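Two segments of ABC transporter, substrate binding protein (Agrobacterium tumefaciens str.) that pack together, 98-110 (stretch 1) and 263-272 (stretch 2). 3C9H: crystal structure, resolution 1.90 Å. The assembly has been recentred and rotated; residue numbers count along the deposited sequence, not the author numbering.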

# COMPACT_ATOMS: atom_id res chain seq x y z
N LEU A 98 -5.13 -9.96 -0.89
CA LEU A 98 -5.86 -10.19 -2.13
C LEU A 98 -4.92 -10.72 -3.21
O LEU A 98 -5.33 -11.50 -4.05
CB LEU A 98 -6.54 -8.89 -2.63
CG LEU A 98 -7.62 -8.34 -1.67
CD1 LEU A 98 -8.29 -7.11 -2.23
CD2 LEU A 98 -8.65 -9.45 -1.29
N GLN A 99 -3.66 -10.28 -3.18
CA GLN A 99 -2.67 -10.77 -4.13
C GLN A 99 -2.29 -12.21 -3.87
O GLN A 99 -2.16 -13.00 -4.79
CB GLN A 99 -1.44 -9.87 -4.13
CG GLN A 99 -1.71 -8.49 -4.74
CD GLN A 99 -1.79 -8.53 -6.27
OE1 GLN A 99 -2.83 -8.87 -6.84
NE2 GLN A 99 -0.68 -8.17 -6.93
N VAL A 100 -2.12 -12.56 -2.61
CA VAL A 100 -1.83 -13.95 -2.24
C VAL A 100 -3.06 -14.83 -2.54
O VAL A 100 -2.91 -15.92 -3.07
CB VAL A 100 -1.36 -14.07 -0.78
CG1 VAL A 100 -1.29 -15.59 -0.31
CG2 VAL A 100 0.01 -13.41 -0.63
N LYS A 101 -4.26 -14.34 -2.25
CA LYS A 101 -5.47 -15.07 -2.70
C LYS A 101 -5.54 -15.34 -4.22
O LYS A 101 -5.82 -16.47 -4.61
CB LYS A 101 -6.75 -14.38 -2.22
CG LYS A 101 -8.02 -15.16 -2.59
CD LYS A 101 -9.19 -14.66 -1.81
CE LYS A 101 -10.47 -15.53 -2.04
NZ LYS A 101 -10.28 -17.03 -1.83
N LEU A 102 -5.31 -14.34 -5.07
CA LEU A 102 -5.24 -14.60 -6.51
C LEU A 102 -4.26 -15.72 -6.81
O LEU A 102 -4.57 -16.63 -7.56
CB LEU A 102 -4.81 -13.38 -7.33
CG LEU A 102 -5.73 -12.17 -7.50
CD1 LEU A 102 -4.93 -11.04 -8.17
CD2 LEU A 102 -6.96 -12.51 -8.30
N SER A 103 -3.08 -15.63 -6.21
CA SER A 103 -2.00 -16.58 -6.47
C SER A 103 -2.39 -17.98 -5.97
O SER A 103 -2.14 -19.00 -6.65
CB SER A 103 -0.73 -16.09 -5.78
OG SER A 103 -0.34 -14.81 -6.28
N ASN A 104 -3.02 -18.03 -4.81
CA ASN A 104 -3.52 -19.30 -4.26
C ASN A 104 -4.64 -19.94 -5.11
O ASN A 104 -4.76 -21.17 -5.18
CB ASN A 104 -4.00 -19.05 -2.83
CG ASN A 104 -4.23 -20.33 -2.07
OD1 ASN A 104 -5.38 -20.68 -1.77
ND2 ASN A 104 -3.15 -21.05 -1.76
N ASP A 105 -5.49 -19.14 -5.75
CA ASP A 105 -6.67 -19.65 -6.45
C ASP A 105 -6.43 -19.88 -7.92
O ASP A 105 -7.37 -20.20 -8.66
CB ASP A 105 -7.87 -18.70 -6.27
CG ASP A 105 -8.39 -18.66 -4.86
OD1 ASP A 105 -8.07 -19.58 -4.09
OD2 ASP A 105 -9.14 -17.72 -4.51
N GLY A 106 -5.19 -19.74 -8.37
CA GLY A 106 -4.86 -20.05 -9.75
C GLY A 106 -4.90 -18.89 -10.74
O GLY A 106 -4.73 -19.12 -11.93
N TYR A 107 -5.08 -17.67 -10.24
CA TYR A 107 -5.17 -16.48 -11.08
C TYR A 107 -3.81 -15.85 -11.43
O TYR A 107 -3.75 -14.93 -12.24
CB TYR A 107 -6.12 -15.43 -10.45
CG TYR A 107 -7.57 -15.89 -10.45
CD1 TYR A 107 -8.41 -15.61 -11.52
CD2 TYR A 107 -8.08 -16.63 -9.39
CE1 TYR A 107 -9.74 -16.06 -11.54
CE2 TYR A 107 -9.41 -17.07 -9.38
CZ TYR A 107 -10.23 -16.79 -10.46
OH TYR A 107 -11.53 -17.23 -10.45
N ALA A 108 -2.74 -16.36 -10.82
CA ALA A 108 -1.39 -15.95 -11.16
C ALA A 108 -0.67 -17.09 -11.89
O ALA A 108 -1.17 -18.23 -11.98
CB ALA A 108 -0.63 -15.55 -9.90
N GLN A 109 0.50 -16.78 -12.44
CA GLN A 109 1.39 -17.79 -12.98
C GLN A 109 2.81 -17.54 -12.46
O GLN A 109 3.17 -16.41 -12.12
CB GLN A 109 1.35 -17.82 -14.52
CG GLN A 109 1.72 -16.52 -15.21
CD GLN A 109 1.73 -16.67 -16.72
OE1 GLN A 109 2.61 -17.31 -17.27
NE2 GLN A 109 0.74 -16.08 -17.39
N ARG A 110 3.59 -18.61 -12.38
CA ARG A 110 4.93 -18.59 -11.82
C ARG A 110 5.84 -17.74 -12.69
O ARG A 110 5.75 -17.76 -13.94
CB ARG A 110 5.46 -20.03 -11.69
CG ARG A 110 6.78 -20.18 -11.00
CD ARG A 110 7.20 -21.68 -10.90
NE ARG A 110 8.39 -21.89 -10.07
CZ ARG A 110 8.37 -22.28 -8.79
NH1 ARG A 110 7.22 -22.51 -8.15
NH2 ARG A 110 9.51 -22.44 -8.15
N ARG A 263 4.21 -3.91 -1.20
CA ARG A 263 3.46 -4.06 -2.45
C ARG A 263 3.85 -5.40 -3.10
O ARG A 263 5.04 -5.75 -3.18
CB ARG A 263 3.77 -2.91 -3.41
CG ARG A 263 3.22 -1.60 -2.93
CD ARG A 263 3.59 -0.43 -3.81
NE ARG A 263 3.35 0.76 -3.02
CZ ARG A 263 2.20 1.41 -2.95
NH1 ARG A 263 1.18 1.11 -3.75
NH2 ARG A 263 2.11 2.41 -2.10
N ILE A 264 2.85 -6.13 -3.55
CA ILE A 264 3.06 -7.45 -4.14
C ILE A 264 2.80 -7.42 -5.63
O ILE A 264 1.76 -6.93 -6.09
CB ILE A 264 2.15 -8.51 -3.45
CG1 ILE A 264 2.62 -8.80 -2.02
CG2 ILE A 264 2.10 -9.84 -4.26
CD1 ILE A 264 1.71 -9.87 -1.34
N GLY A 265 3.79 -7.88 -6.39
CA GLY A 265 3.70 -8.02 -7.81
C GLY A 265 3.57 -9.46 -8.24
O GLY A 265 4.19 -10.35 -7.68
N LEU A 266 2.76 -9.67 -9.26
CA LEU A 266 2.56 -11.00 -9.89
C LEU A 266 2.10 -10.82 -11.34
O LEU A 266 1.63 -9.75 -11.70
CB LEU A 266 1.55 -11.83 -9.10
CG LEU A 266 0.10 -11.32 -8.98
CD1 LEU A 266 -0.69 -11.65 -10.25
CD2 LEU A 266 -0.63 -11.89 -7.70
N VAL A 267 2.30 -11.86 -12.15
CA VAL A 267 1.86 -11.92 -13.53
C VAL A 267 0.64 -12.81 -13.55
O VAL A 267 0.73 -13.97 -13.16
CB VAL A 267 2.94 -12.55 -14.44
CG1 VAL A 267 2.39 -12.80 -15.85
CG2 VAL A 267 4.20 -11.67 -14.46
N PRO A 268 -0.51 -12.25 -13.94
CA PRO A 268 -1.73 -13.02 -14.06
C PRO A 268 -1.61 -14.21 -15.05
O PRO A 268 -0.95 -14.12 -16.08
CB PRO A 268 -2.76 -11.98 -14.55
CG PRO A 268 -2.22 -10.65 -14.02
CD PRO A 268 -0.74 -10.82 -14.25
N GLU A 269 -2.25 -15.31 -14.70
CA GLU A 269 -2.39 -16.47 -15.57
C GLU A 269 -2.93 -16.12 -16.96
O GLU A 269 -2.47 -16.68 -17.97
CB GLU A 269 -3.32 -17.48 -14.89
CG GLU A 269 -3.39 -18.81 -15.58
CD GLU A 269 -4.47 -18.89 -16.64
OE1 GLU A 269 -5.33 -17.97 -16.70
OE2 GLU A 269 -4.47 -19.88 -17.42
N ALA A 270 -3.87 -15.17 -17.02
CA ALA A 270 -4.55 -14.78 -18.28
C ALA A 270 -3.95 -13.54 -18.94
O ALA A 270 -4.58 -12.91 -19.80
CB ALA A 270 -6.01 -14.56 -18.02
N ALA A 271 -2.74 -13.20 -18.56
CA ALA A 271 -1.98 -12.13 -19.21
C ALA A 271 -1.98 -12.35 -20.72
O ALA A 271 -1.78 -13.48 -21.18
CB ALA A 271 -0.56 -12.11 -18.69
N ALA A 272 -2.19 -11.27 -21.47
CA ALA A 272 -2.06 -11.33 -22.92
C ALA A 272 -0.59 -11.41 -23.29
O ALA A 272 -0.21 -12.05 -24.26
CB ALA A 272 -2.74 -10.13 -23.56
O HOH W 1 -5.40 -14.40 -14.48
O HOH W 2 4.06 -14.08 -11.18
O HOH W 3 -0.72 -15.70 -19.99

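The contact has two parts. At one end, helix 98-104 lies beside strand 264-268, the axes approaching to 9.1 Å and running in nearly the same direction, 26° apart. The chain then leaves the helix, turns through Gly106, and returns as a short extended segment at Ala108 and Gln109 that runs antiparallel to the chain around Val267 and Pro268. Leu266, Gln109 and Gln99 each cover more surface than any other residue, together somewhat over two fifths of it.

Leu266 points toward stretch 1 and fills the space between helix and extended segment. Its CD2 reaches the helix, 3.5 Å from the O of Gln99, 3.3 Å from the OG of Ser103 and 4.4 Å from the CD1 of Leu102, while its CD1 lies 3.9 Å from the CB of Ala108. A branched apolar side chain suits this place because its two methyls can touch both elements at once. Ser103 can sit against a methyl without wasting its hydroxyl, since its OG donates a hydrogen bond to Gln99 O, one turn back in the helix, at 3.0 Å.

Gln99 also points toward its partner. Its NE2 donates to the backbone O of Ile264 at 2.9 Å, so the amide supplies a donor to a buried strand carbonyl, while its aliphatic part packs on the same residue, CB to Ile264 CG2 at 3.5 Å. The long, branched Ile264 also reaches Val100, its CD1 4.0 Å from Val100 CG2.

Past the helix the backbones take over. Gly106 has phi/psi of 94/7, where a side chain would be jammed against the preceding carbonyl, so glycine suits the turn. Tyr107 points its side chain away and contributes its carbonyl: its O accepts from Glu269 N at 2.9 Å and from water 1 at 2.8 Å, and that water in turn accepts from Ala270 N. Ala108 and Pro268 come close, CA to CA 4.1 Å, with their side chains diverging. Next to them, Gln109 N donates to Val267 O at 2.9 Å, and water 2 links Gln109 O to Val267 N.

The side chain of Gln109 lies on the same face as Val267, its CG 3.8 Å from Val267 CG1. Beyond this apolar contact the amide has the length to reach the beta turn from Pro268 to Ala271: NE2 donates to Pro268 O at 2.9 Å and to water 3 at 3.0 Å. That water also donates to the carbonyls of Glu269 and Ala271, tying the glutamine to the turn by a second route.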